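Local coordinates for protein tapirin (Caldicellulosiruptor kristjanssonii, PDB 6N2B) that probably binds cellulose and helps the bacterium adhere to it, through a calcium-containing C-terminal domain built round a beta-helix, at residues Thr222-Ser227 with Glu528-Arg533; Thr354-Gln359 with Thr401-Pro406; Ser419-Thr424 with Leu546-Pro551; Val341-Arg346 with Val362-Arg367. All coordinates share one frame; numbering follows the deposited sequence. Where two conformers were deposited one is given.

Interaction 1: residues Thr222-Ser227 with Glu528-Arg533; sequences TVRGGS and ELIYKR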
loop_
_atom_site.group_PDB
_atom_site.type_symbol
_atom_site.label_atom_id
_atom_site.label_comp_id
_atom_site.label_asym_id
_atom_site.label_seq_id
_atom_site.Cartn_x
_atom_site.Cartn_y
_atom_site.Cartn_z
ATOM N N THR A 222 6.560 0.759 8.686
ATOM C CA THR A 222 7.281 0.407 7.479
ATOM C C THR A 222 6.930 -1.025 7.127
ATOM O O THR A 222 7.009 -1.913 7.980
ATOM C CB THR A 222 8.790 0.536 7.668
ATOM O OG1 THR A 222 9.142 1.894 7.961
ATOM C CG2 THR A 222 9.494 0.070 6.423
ATOM N N VAL A 223 6.524 -1.249 5.888
ATOM C CA VAL A 223 6.463 -2.587 5.334
ATOM C C VAL A 223 7.552 -2.707 4.272
ATOM O O VAL A 223 7.698 -1.838 3.400
ATOM C CB VAL A 223 5.065 -2.926 4.794
ATOM C CG1 VAL A 223 4.523 -1.807 3.950
ATOM C CG2 VAL A 223 5.138 -4.212 4.003
ATOM N N ARG A 224 8.352 -3.760 4.387
ATOM C CA ARG A 224 9.532 -3.973 3.561
ATOM C C ARG A 224 9.359 -5.318 2.859
ATOM O O ARG A 224 9.483 -6.380 3.489
ATOM C CB ARG A 224 10.798 -3.927 4.419
ATOM C CG ARG A 224 12.075 -4.343 3.722
ATOM C CD ARG A 224 13.257 -4.396 4.710
ATOM N NE ARG A 224 13.462 -3.109 5.379
ATOM C CZ ARG A 224 14.327 -2.192 4.958
ATOM N NH1 ARG A 224 15.065 -2.445 3.888
ATOM N NH2 ARG A 224 14.454 -1.032 5.603
ATOM N N GLY A 225 9.069 -5.265 1.554
ATOM C CA GLY A 225 8.824 -6.454 0.772
ATOM C C GLY A 225 7.370 -6.838 0.806
ATOM O O GLY A 225 6.528 -6.212 1.464
ATOM N N GLY A 226 7.074 -7.916 0.086
ATOM C CA GLY A 226 5.722 -8.448 0.010
ATOM C C GLY A 226 4.774 -7.466 -0.665
ATOM O O GLY A 226 5.168 -6.483 -1.294
ATOM N N SER A 227 3.490 -7.751 -0.506
ATOM C CA SER A 227 2.476 -6.893 -1.071
ATOM C C SER A 227 1.474 -6.519 0.006
ATOM O O SER A 227 1.459 -7.081 1.103
ATOM C CB SER A 227 1.785 -7.560 -2.257
ATOM O OG SER A 227 2.724 -7.905 -3.249
ATOM N N GLU A 528 8.405 -2.128 12.125
ATOM C CA GLU A 528 9.116 -2.452 10.898
ATOM C C GLU A 528 8.674 -3.867 10.559
ATOM O O GLU A 528 9.175 -4.824 11.153
ATOM C CB GLU A 528 10.623 -2.347 11.098
ATOM C CG GLU A 528 11.498 -3.080 10.070
ATOM C CD GLU A 528 11.996 -2.166 8.967
ATOM O OE1 GLU A 528 12.064 -0.927 9.208
ATOM O OE2 GLU A 528 12.307 -2.687 7.862
ATOM N N LEU A 529 7.716 -4.002 9.641
ATOM C CA LEU A 529 7.203 -5.307 9.223
ATOM C C LEU A 529 7.962 -5.765 7.980
ATOM O O LEU A 529 7.783 -5.211 6.891
ATOM C CB LEU A 529 5.706 -5.242 8.940
ATOM C CG LEU A 529 5.110 -6.454 8.210
ATOM C CD1 LEU A 529 5.225 -7.677 9.078
ATOM C CD2 LEU A 529 3.661 -6.239 7.868
ATOM N N ILE A 530 8.805 -6.775 8.132
ATOM C CA ILE A 530 9.613 -7.290 7.029
ATOM C C ILE A 530 8.928 -8.540 6.494
ATOM O O ILE A 530 8.876 -9.564 7.179
ATOM C CB ILE A 530 11.052 -7.601 7.475
ATOM C CG1 ILE A 530 11.662 -6.415 8.217
ATOM C CG2 ILE A 530 11.911 -7.999 6.289
ATOM C CD1 ILE A 530 13.164 -6.549 8.405
ATOM N N TYR A 531 8.424 -8.483 5.265
ATOM C CA TYR A 531 7.716 -9.636 4.714
ATOM C C TYR A 531 8.648 -10.846 4.617
ATOM O O TYR A 531 9.797 -10.737 4.174
ATOM C CB TYR A 531 7.124 -9.290 3.342
ATOM C CG TYR A 531 6.686 -10.500 2.536
ATOM C CD1 TYR A 531 5.471 -11.131 2.791
ATOM C CD2 TYR A 531 7.493 -11.012 1.516
ATOM C CE1 TYR A 531 5.075 -12.235 2.055
ATOM C CE2 TYR A 531 7.115 -12.100 0.782
ATOM C CZ TYR A 531 5.906 -12.722 1.054
ATOM O OH TYR A 531 5.518 -13.829 0.319
ATOM N N LYS A 532 8.162 -11.994 5.073
ATOM C CA LYS A 532 8.843 -13.273 4.882
ATOM C C LYS A 532 7.785 -14.321 4.572
ATOM O O LYS A 532 6.901 -14.574 5.399
ATOM C CB LYS A 532 9.664 -13.685 6.113
ATOM C CG LYS A 532 10.838 -12.761 6.449
ATOM C CD LYS A 532 12.065 -13.029 5.575
ATOM C CE LYS A 532 13.161 -11.986 5.801
ATOM N NZ LYS A 532 14.477 -12.292 5.134
ATOM N N ARG A 533 7.851 -14.898 3.374
ATOM C CA ARG A 533 6.879 -15.906 2.973
ATOM C C ARG A 533 6.903 -17.092 3.923
ATOM O O ARG A 533 7.977 -17.601 4.269
ATOM C CB ARG A 533 7.163 -16.383 1.554
ATOM C CG ARG A 533 6.035 -17.193 0.969
ATOM C CD ARG A 533 6.369 -17.674 -0.424
ATOM N NE ARG A 533 5.141 -17.812 -1.188
ATOM C CZ ARG A 533 4.650 -16.869 -1.986
ATOM N NH1 ARG A 533 3.501 -17.084 -2.624
ATOM N NH2 ARG A 533 5.305 -15.715 -2.151
HETATM O O HOH W 1 11.092 -8.497 2.951
#
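The ring of Y531 overlaps the backbone of G226, whose CA sits over one face, displaced toward the rim and 3.7 Å from the ring centroid in a CH-pi contact. On the opposite face lies the backbone N of R533. G226 has positive phi, and a side chain on it would run into CG of Y531. This CG stands anti to the backbone N (chi1 165°), 3.4 Å from CA of G226, and the tyrosine OH bonds to the carbonyl of F205. Strands 222-224 and 528-531 pair in parallel as neighbouring strands of the beta-helix, bringing together chain parts some 300 residues apart. L529 is held through both its backbone N and its O: the N donates to T222 O at 2.8 Å, and the O receives R224 N at 2.9 Å. Y531 N donates to R224 O at 2.9 Å, and a water bridges this oxygen to Y531 O. On the face of T222, R224 and I530, a salt bridge joins NE of R224 to OE2 of E528 at 2.8 Å, nearly in the guanidinium plane, with the carboxylate turned 26° from that plane. V223 and L529 point to the other face, where they meet strand 207-211.

Interaction 2: residues Thr354-Gln359 with Thr401-Pro406; sequences TLYCDQ and TFPSYP
The side chains of F402 and Y356 run past one another in opposing senses, which puts CB of Y356, rather than its ring, over the centre of the F402 ring, a CH-pi contact 3.5 Å from the centroid. The contact lies on the outside of the beta-helix, where the chain that has left strand 393-396 runs as an extended loop past strand 354-357. The two aromatic planes are turned 54° apart, neither stacked nor edge-to-face, and meet most closely where CD2 of Y356 comes within 3.4 Å of CD1 of F402. P403 meets Y356 tip to tip, from the same side of the tyrosine ring as CD1 of F402: its CD stands over the centre, 3.5 Å from the centroid, in a second CH-pi contact, while CG lies nearer CE1. The side chains of Y356 and P403 both touch I335 of strand 333-336, which carries the loop's contact onto the adjoining strand, and R379 makes a cation-pi contact with F402. No hydrogen bond links the two segments. The rim of the phenylalanine meets the corner at the end of the strand, with CZ 3.5 Å from C357 O and CE2 3.7 Å from D358 N near the ring plane.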
loop_
_atom_site.group_PDB
_atom_site.type_symbol
_atom_site.label_atom_id
_atom_site.label_comp_id
_atom_site.label_asym_id
_atom_site.label_seq_id
_atom_site.Cartn_x
_atom_site.Cartn_y
_atom_site.Cartn_z
ATOM N N THR A 354 4.910 9.583 -23.084
ATOM C CA THR A 354 3.737 10.225 -23.664
ATOM C C THR A 354 2.616 10.238 -22.639
ATOM O O THR A 354 2.259 9.193 -22.094
ATOM C CB THR A 354 3.251 9.515 -24.936
ATOM O OG1 THR A 354 4.287 9.523 -25.933
ATOM C CG2 THR A 354 2.045 10.221 -25.486
ATOM N N LEU A 355 2.064 11.412 -22.376
ATOM C CA LEU A 355 0.840 11.545 -21.599
ATOM C C LEU A 355 -0.340 11.750 -22.547
ATOM O O LEU A 355 -0.258 12.564 -23.471
ATOM C CB LEU A 355 0.949 12.721 -20.623
ATOM C CG LEU A 355 -0.370 13.159 -19.965
ATOM C CD1 LEU A 355 -1.033 11.989 -19.268
ATOM C CD2 LEU A 355 -0.180 14.303 -18.975
ATOM N N TYR A 356 -1.426 11.012 -22.327
ATOM C CA TYR A 356 -2.710 11.295 -22.959
ATOM C C TYR A 356 -3.702 11.670 -21.876
ATOM O O TYR A 356 -3.823 10.956 -20.880
ATOM C CB TYR A 356 -3.259 10.099 -23.738
ATOM C CG TYR A 356 -2.295 9.462 -24.716
ATOM C CD1 TYR A 356 -1.299 8.588 -24.268
ATOM C CD2 TYR A 356 -2.393 9.707 -26.092
ATOM C CE1 TYR A 356 -0.423 7.984 -25.149
ATOM C CE2 TYR A 356 -1.512 9.103 -26.989
ATOM C CZ TYR A 356 -0.528 8.243 -26.508
ATOM O OH TYR A 356 0.360 7.644 -27.373
ATOM N N CYS A 357 -4.407 12.780 -22.063
ATOM C CA CYS A 357 -5.494 13.131 -21.164
ATOM C C CYS A 357 -6.620 13.752 -21.966
ATOM O O CYS A 357 -6.366 14.492 -22.914
ATOM C CB CYS A 357 -5.039 14.095 -20.073
ATOM S SG CYS A 357 -4.248 15.609 -20.665
ATOM N N ASP A 358 -7.866 13.436 -21.600
ATOM C CA ASP A 358 -8.997 14.053 -22.282
ATOM C C ASP A 358 -9.013 15.553 -22.034
ATOM O O ASP A 358 -9.346 16.335 -22.932
ATOM C CB ASP A 358 -10.309 13.406 -21.830
ATOM C CG ASP A 358 -11.537 14.039 -22.488
ATOM O OD1 ASP A 358 -11.791 13.763 -23.688
ATOM O OD2 ASP A 358 -12.251 14.814 -21.803
ATOM N N GLN A 359 -8.624 15.977 -20.835
ATOM C CA GLN A 359 -8.555 17.390 -20.504
ATOM C C GLN A 359 -7.260 17.708 -19.771
ATOM O O GLN A 359 -6.729 16.887 -19.013
ATOM C CB GLN A 359 -9.747 17.818 -19.647
ATOM C CG GLN A 359 -11.006 18.005 -20.448
ATOM C CD GLN A 359 -12.200 18.219 -19.572
ATOM O OE1 GLN A 359 -12.186 19.073 -18.674
ATOM N NE2 GLN A 359 -13.250 17.439 -19.813
ATOM N N THR A 401 -7.194 9.762 -30.533
ATOM C CA THR A 401 -7.399 8.365 -30.189
ATOM C C THR A 401 -6.307 7.950 -29.216
ATOM O O THR A 401 -5.119 8.021 -29.551
ATOM C CB THR A 401 -7.365 7.494 -31.443
ATOM O OG1 THR A 401 -8.628 7.577 -32.113
ATOM C CG2 THR A 401 -7.051 6.040 -31.089
ATOM N N PHE A 402 -6.705 7.527 -28.008
ATOM C CA PHE A 402 -5.730 7.084 -27.018
ATOM C C PHE A 402 -5.500 5.582 -27.122
ATOM O O PHE A 402 -6.345 4.844 -27.639
ATOM C CB PHE A 402 -6.203 7.435 -25.611
ATOM C CG PHE A 402 -6.324 8.911 -25.359
ATOM C CD1 PHE A 402 -5.789 9.834 -26.252
ATOM C CD2 PHE A 402 -6.963 9.378 -24.216
ATOM C CE1 PHE A 402 -5.901 11.192 -26.019
ATOM C CE2 PHE A 402 -7.072 10.743 -23.969
ATOM C CZ PHE A 402 -6.546 11.649 -24.871
ATOM N N PRO A 403 -4.352 5.095 -26.667
ATOM C CA PRO A 403 -4.141 3.641 -26.626
ATOM C C PRO A 403 -5.016 3.002 -25.558
ATOM O O PRO A 403 -5.659 3.665 -24.742
ATOM C CB PRO A 403 -2.648 3.476 -26.312
ATOM C CG PRO A 403 -2.197 4.822 -25.817
ATOM C CD PRO A 403 -3.115 5.853 -26.401
ATOM N N SER A 404 -5.049 1.678 -25.587
ATOM C CA SER A 404 -5.897 0.955 -24.659
ATOM C C SER A 404 -5.174 0.758 -23.336
ATOM O O SER A 404 -3.945 0.657 -23.290
ATOM C CB SER A 404 -6.305 -0.395 -25.252
ATOM O OG SER A 404 -7.158 -0.214 -26.376
ATOM N N TYR A 405 -5.949 0.744 -22.253
ATOM C CA TYR A 405 -5.451 0.312 -20.950
ATOM C C TYR A 405 -4.798 -1.057 -21.087
ATOM O O TYR A 405 -5.265 -1.892 -21.869
ATOM C CB TYR A 405 -6.578 0.222 -19.920
ATOM C CG TYR A 405 -6.969 1.525 -19.261
ATOM C CD1 TYR A 405 -6.318 2.720 -19.565
ATOM C CD2 TYR A 405 -7.998 1.556 -18.333
ATOM C CE1 TYR A 405 -6.698 3.910 -18.949
ATOM C CE2 TYR A 405 -8.382 2.723 -17.727
ATOM C CZ TYR A 405 -7.740 3.895 -18.024
ATOM O OH TYR A 405 -8.146 5.043 -17.383
ATOM N N PRO A 406 -3.735 -1.331 -20.346
ATOM C CA PRO A 406 -3.164 -2.675 -20.339
ATOM C C PRO A 406 -4.063 -3.636 -19.571
ATOM O O PRO A 406 -4.952 -3.214 -18.815
ATOM C CB PRO A 406 -1.808 -2.467 -19.648
ATOM C CG PRO A 406 -2.039 -1.300 -18.752
ATOM C CD PRO A 406 -3.039 -0.414 -19.430
#

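Interaction 3: residues Ser419-Thr424 with Leu546-Pro551; sequences SRMSVT and LNYIPP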
loop_
_atom_site.group_PDB
_atom_site.type_symbol
_atom_site.label_atom_id
_atom_site.label_comp_id
_atom_site.label_asym_id
_atom_site.label_seq_id
_atom_site.Cartn_x
_atom_site.Cartn_y
_atom_site.Cartn_z
ATOM N N SER A 419 -13.870 -14.206 -2.553
ATOM C CA SER A 419 -14.372 -15.504 -2.974
ATOM C C SER A 419 -13.372 -16.626 -2.722
ATOM O O SER A 419 -13.763 -17.797 -2.717
ATOM C CB SER A 419 -14.742 -15.455 -4.456
ATOM O OG SER A 419 -13.590 -15.354 -5.266
ATOM N N ARG A 420 -12.100 -16.301 -2.498
ATOM C CA ARG A 420 -11.078 -17.328 -2.363
ATOM C C ARG A 420 -11.030 -17.966 -0.979
ATOM O O ARG A 420 -10.290 -18.942 -0.793
ATOM C CB ARG A 420 -9.711 -16.738 -2.709
ATOM C CG ARG A 420 -9.707 -15.932 -3.978
ATOM C CD ARG A 420 -10.299 -16.713 -5.136
ATOM N NE ARG A 420 -9.585 -17.957 -5.428
ATOM C CZ ARG A 420 -9.999 -18.860 -6.319
ATOM N NH1 ARG A 420 -9.301 -19.961 -6.531
ATOM N NH2 ARG A 420 -11.122 -18.659 -7.003
ATOM N N MET A 421 -11.796 -17.457 -0.014
ATOM C CA MET A 421 -11.757 -17.955 1.352
ATOM C C MET A 421 -13.155 -17.911 1.931
ATOM O O MET A 421 -14.053 -17.248 1.399
ATOM C CB MET A 421 -10.802 -17.144 2.234
ATOM C CG MET A 421 -11.260 -15.706 2.496
ATOM S SD MET A 421 -10.015 -14.638 3.275
ATOM C CE MET A 421 -8.615 -14.860 2.164
ATOM N N SER A 422 -13.329 -18.622 3.046
ATOM C CA SER A 422 -14.585 -18.623 3.798
ATOM C C SER A 422 -14.231 -18.399 5.261
ATOM O O SER A 422 -13.777 -19.316 5.947
ATOM C CB SER A 422 -15.351 -19.926 3.596
ATOM O OG SER A 422 -15.339 -20.311 2.225
ATOM N N VAL A 423 -14.413 -17.176 5.740
ATOM C CA VAL A 423 -14.069 -16.854 7.120
ATOM C C VAL A 423 -15.166 -17.391 8.028
ATOM O O VAL A 423 -16.351 -17.107 7.823
ATOM C CB VAL A 423 -13.882 -15.343 7.305
ATOM C CG1 VAL A 423 -13.696 -15.004 8.774
ATOM C CG2 VAL A 423 -12.676 -14.864 6.503
ATOM N N THR A 424 -14.776 -18.199 9.019
ATOM C CA THR A 424 -15.696 -18.632 10.056
ATOM C C THR A 424 -15.154 -18.090 11.373
ATOM O O THR A 424 -15.260 -16.872 11.621
ATOM C CB THR A 424 -15.875 -20.161 10.065
ATOM O OG1 THR A 424 -14.621 -20.813 9.831
ATOM C CG2 THR A 424 -16.885 -20.592 9.003
ATOM N N LEU A 546 -8.750 -20.464 7.091
ATOM C CA LEU A 546 -9.575 -19.570 6.283
ATOM C C LEU A 546 -10.348 -20.281 5.183
ATOM O O LEU A 546 -11.101 -19.613 4.461
ATOM C CB LEU A 546 -8.711 -18.483 5.630
ATOM C CG LEU A 546 -7.834 -17.638 6.544
ATOM C CD1 LEU A 546 -6.998 -16.651 5.715
ATOM C CD2 LEU A 546 -8.705 -16.935 7.600
ATOM N N ASN A 547 -10.169 -21.595 5.016
ATOM C CA ASN A 547 -10.781 -22.338 3.923
ATOM C C ASN A 547 -10.434 -21.649 2.606
ATOM O O ASN A 547 -11.288 -21.182 1.849
ATOM C CB ASN A 547 -12.291 -22.465 4.137
ATOM C CG ASN A 547 -12.927 -23.558 3.289
ATOM O OD1 ASN A 547 -12.241 -24.393 2.700
ATOM N ND2 ASN A 547 -14.259 -23.553 3.232
ATOM N N TYR A 548 -9.128 -21.550 2.386
ATOM C CA TYR A 548 -8.555 -20.744 1.320
ATOM C C TYR A 548 -8.283 -21.628 0.120
ATOM O O TYR A 548 -7.728 -22.716 0.273
ATOM C CB TYR A 548 -7.253 -20.083 1.772
ATOM C CG TYR A 548 -6.607 -19.261 0.675
ATOM C CD1 TYR A 548 -7.270 -18.174 0.107
ATOM C CD2 TYR A 548 -5.339 -19.586 0.195
ATOM C CE1 TYR A 548 -6.672 -17.429 -0.899
ATOM C CE2 TYR A 548 -4.738 -18.850 -0.812
ATOM C CZ TYR A 548 -5.406 -17.775 -1.355
ATOM O OH TYR A 548 -4.809 -17.043 -2.357
ATOM N N ILE A 549 -8.662 -21.162 -1.063
ATOM C CA ILE A 549 -8.385 -21.858 -2.314
ATOM C C ILE A 549 -7.511 -20.962 -3.186
ATOM O O ILE A 549 -7.992 -20.005 -3.797
ATOM C CB ILE A 549 -9.678 -22.252 -3.052
ATOM C CG1 ILE A 549 -10.607 -23.041 -2.140
ATOM C CG2 ILE A 549 -9.342 -23.080 -4.280
ATOM C CD1 ILE A 549 -12.041 -22.625 -2.207
ATOM N N PRO A 550 -6.215 -21.248 -3.274
ATOM C CA PRO A 550 -5.331 -20.433 -4.119
ATOM C C PRO A 550 -5.724 -20.522 -5.581
ATOM O O PRO A 550 -6.050 -21.611 -6.080
ATOM C CB PRO A 550 -3.937 -21.039 -3.875
ATOM C CG PRO A 550 -4.152 -22.264 -3.053
ATOM C CD PRO A 550 -5.462 -22.118 -2.367
ATOM N N PRO A 551 -5.676 -19.399 -6.298
ATOM C CA PRO A 551 -6.228 -19.325 -7.675
ATOM C C PRO A 551 -5.507 -20.209 -8.681
ATOM O O PRO A 551 -6.156 -21.067 -9.305
ATOM C CB PRO A 551 -6.059 -17.844 -8.035
ATOM C CG PRO A 551 -5.965 -17.149 -6.719
ATOM C CD PRO A 551 -5.266 -18.078 -5.798
HETATM O O HOH W 2 -13.386 -20.877 0.145
#
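The guanidinium of R420 meets the carbonyl oxygens of I549 and P550 at its edge, near its plane, while CA of P551 approaches it obliquely. The ring of Y548 has the backbone N of P550 over one face, toward the rim; R420 O and M421 CE come to it at a slant, and its OH is bonded by L204 N. The two segments, one leaving a short 3-10 turn at 419-420, run antiparallel, 175° apart, where the chain emerges from helix 536-546. That helix closes in a Schellman motif, with N547 at positive phi as the first residue to leave it. Two backbone bonds tie the segments together: I549 N to R420 O and S422 N to L546 O, both 2.8 Å. R420 bends at chi2 (-52°) and chi3 (-60°), which turns NE back toward residues 549-551. There NE and NH1 converge on I549 O, at 3.1 and 3.0 Å, in two weak bonds. NE also lies 3.9 Å from CG of P551, and CB of R420 packs on CE1 of Y548 at 3.6 Å. An alanine here would probably leave I549 O without these two donors and open a gap beside the P551 ring. The buried side chain of M421 brings CE to within 4.1 Å of CD1 of Y548, its CB resting near CB of L546. S422 and N547 are exposed, and a water joins them, bonded to S422 OG and giving a bond to N547 O at 2.7 Å.

Interaction 4: residues Val341-Arg346 with Val362-Arg367; sequences VTDNGR and VRNNGR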
loop_
_atom_site.group_PDB
_atom_site.type_symbol
_atom_site.label_atom_id
_atom_site.label_comp_id
_atom_site.label_asym_id
_atom_site.label_seq_id
_atom_site.Cartn_x
_atom_site.Cartn_y
_atom_site.Cartn_z
ATOM N N VAL A 341 -2.865 20.849 -12.771
ATOM C CA VAL A 341 -1.769 21.330 -11.944
ATOM C C VAL A 341 -2.153 22.720 -11.455
ATOM O O VAL A 341 -2.486 23.596 -12.259
ATOM C CB VAL A 341 -0.444 21.334 -12.722
ATOM C CG1 VAL A 341 0.733 21.599 -11.795
ATOM C CG2 VAL A 341 -0.272 20.010 -13.425
ATOM N N THR A 342 -2.143 22.916 -10.140
ATOM C CA THR A 342 -2.565 24.168 -9.530
ATOM C C THR A 342 -1.654 24.454 -8.353
ATOM O O THR A 342 -0.893 23.594 -7.909
ATOM C CB THR A 342 -4.019 24.103 -9.029
ATOM O OG1 THR A 342 -4.796 23.280 -9.901
ATOM C CG2 THR A 342 -4.659 25.495 -8.948
ATOM N N ASP A 343 -1.753 25.677 -7.844
ATOM C CA ASP A 343 -1.228 26.028 -6.531
ATOM C C ASP A 343 0.221 25.573 -6.375
ATOM O O ASP A 343 0.609 24.971 -5.374
ATOM C CB ASP A 343 -2.125 25.458 -5.422
ATOM C CG ASP A 343 -3.620 25.776 -5.634
ATOM O OD1 ASP A 343 -4.017 26.967 -5.719
ATOM O OD2 ASP A 343 -4.410 24.819 -5.728
ATOM N N ASN A 344 1.018 25.855 -7.404
ATOM C CA ASN A 344 2.465 25.655 -7.442
ATOM C C ASN A 344 2.881 24.210 -7.627
ATOM O O ASN A 344 4.028 23.867 -7.343
ATOM C CB ASN A 344 3.154 26.200 -6.195
ATOM C CG ASN A 344 3.177 27.692 -6.176
ATOM O OD1 ASN A 344 2.487 28.323 -5.376
ATOM N ND2 ASN A 344 3.967 28.280 -7.067
ATOM N N GLY A 345 1.998 23.353 -8.111
ATOM C CA GLY A 345 2.402 22.020 -8.492
ATOM C C GLY A 345 3.347 22.031 -9.684
ATOM O O GLY A 345 3.677 23.069 -10.265
ATOM N N ARG A 346 3.798 20.827 -10.043
ATOM C CA ARG A 346 4.615 20.615 -11.236
ATOM C C ARG A 346 4.456 19.183 -11.718
ATOM O O ARG A 346 4.587 18.242 -10.932
ATOM C CB ARG A 346 6.099 20.904 -10.982
ATOM C CG ARG A 346 6.950 20.522 -12.178
ATOM C CD ARG A 346 8.288 21.230 -12.201
ATOM N NE ARG A 346 9.116 20.913 -11.044
ATOM C CZ ARG A 346 10.433 21.104 -10.993
ATOM N NH1 ARG A 346 11.080 21.616 -12.041
ATOM N NH2 ARG A 346 11.102 20.784 -9.888
ATOM N N VAL A 362 -4.212 23.850 -16.256
ATOM C CA VAL A 362 -3.088 24.395 -15.498
ATOM C C VAL A 362 -3.502 25.765 -14.977
ATOM O O VAL A 362 -4.196 26.516 -15.672
ATOM C CB VAL A 362 -1.803 24.488 -16.350
ATOM C CG1 VAL A 362 -0.591 24.873 -15.482
ATOM C CG2 VAL A 362 -1.555 23.181 -17.084
ATOM N N ARG A 363 -3.074 26.098 -13.761
ATOM C CA ARG A 363 -3.717 27.166 -13.013
ATOM C C ARG A 363 -2.794 27.593 -11.882
ATOM O O ARG A 363 -1.854 26.876 -11.537
ATOM C CB ARG A 363 -5.072 26.683 -12.479
ATOM C CG ARG A 363 -6.025 27.727 -11.940
ATOM C CD ARG A 363 -7.464 27.232 -12.056
ATOM N NE ARG A 363 -7.823 26.860 -13.432
ATOM C CZ ARG A 363 -8.274 27.706 -14.367
ATOM N NH1 ARG A 363 -8.440 29.001 -14.095
ATOM N NH2 ARG A 363 -8.566 27.252 -15.587
ATOM N N ASN A 364 -3.063 28.786 -11.338
ATOM C CA ASN A 364 -2.423 29.314 -10.134
ATOM C C ASN A 364 -0.967 28.885 -9.976
ATOM O O ASN A 364 -0.622 28.225 -8.990
ATOM C CB ASN A 364 -3.205 28.890 -8.887
ATOM C CG ASN A 364 -4.641 29.392 -8.888
ATOM O OD1 ASN A 364 -4.981 30.344 -9.595
ATOM N ND2 ASN A 364 -5.493 28.753 -8.085
ATOM N N ASN A 365 -0.119 29.232 -10.946
ATOM C CA ASN A 365 1.321 28.963 -10.937
ATOM C C ASN A 365 1.670 27.488 -11.046
ATOM O O ASN A 365 2.823 27.113 -10.800
ATOM C CB ASN A 365 2.019 29.552 -9.705
ATOM C CG ASN A 365 2.153 31.057 -9.788
ATOM O OD1 ASN A 365 1.672 31.772 -8.908
ATOM N ND2 ASN A 365 2.791 31.552 -10.861
ATOM N N GLY A 366 0.718 26.637 -11.413
ATOM C CA GLY A 366 1.079 25.302 -11.841
ATOM C C GLY A 366 2.002 25.352 -13.045
ATOM O O GLY A 366 1.972 26.294 -13.841
ATOM N N ARG A 367 2.850 24.335 -13.164
ATOM C CA ARG A 367 3.777 24.222 -14.277
ATOM C C ARG A 367 3.708 22.815 -14.843
ATOM O O ARG A 367 3.656 21.843 -14.090
ATOM C CB ARG A 367 5.214 24.550 -13.839
ATOM C CG ARG A 367 5.335 25.876 -13.100
ATOM C CD ARG A 367 6.718 26.511 -13.253
ATOM N NE ARG A 367 7.829 25.607 -12.931
ATOM C CZ ARG A 367 8.069 25.078 -11.727
ATOM N NH1 ARG A 367 7.270 25.335 -10.691
ATOM N NH2 ARG A 367 9.115 24.280 -11.553
#
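Backbone hydrogen bonds connect V341-R346 with V362-R367, two successive coils of the beta-helix. Each makes a type I' turn, T342 to G345 and R363 to G366, and the turns stack: R367 N donates to G345 O at 3.3 Å and R363 N gives V341 O a weak bond of 3.0 Å, while N344 N probably donates to N364 O in one of the two conformers of N364. Apolar contact is made by V341, whose CG1 lies 3.7 Å from G366 CA; a side chain at G366 would strike V341 O. Asparagines line up: N344 and N365 point the same way with amide planes 11° apart, ND2 of N344 lying 3.5 Å from CB of N365. The charged pair is less favourable. NH2 of R367 lies over one face of the R346 guanidinium, 3.3 Å from NH1, with the planes 43° apart; their like charges probably repel. NE of R346 is bonded to OD1 of N327. An alanine in place of this arginine would probably leave N327 OD1 without this donor and the R367 guanidinium without the group it lies over. The turns link strand 338-341 to strand 346-349 and strand 359-363 to strand 367-370, with V341 and V362 both packing on V368.

Overall arrangement
Interactions 1 and 4 both stack neighbouring coils of the beta-helix in parallel, on opposite sides of the chain's centre, their own centres about 36 Å apart; both are partly buried and rest on backbone hydrogen bonds, but the first pairs regular strands with a salt bridge, the second turns with two like charges. Interaction 2 is a surface contact of apolar and aromatic groups, laid by a loop outside the solenoid; strand 354-357 is followed, after a corner at D358, by strand 359-363 of interaction 4. Interaction 3, partly buried, joins two largely irregular segments and combines backbone bonds with an arginine reaching carbonyl oxygens; its nearest atoms stay about 8 Å from interaction 1.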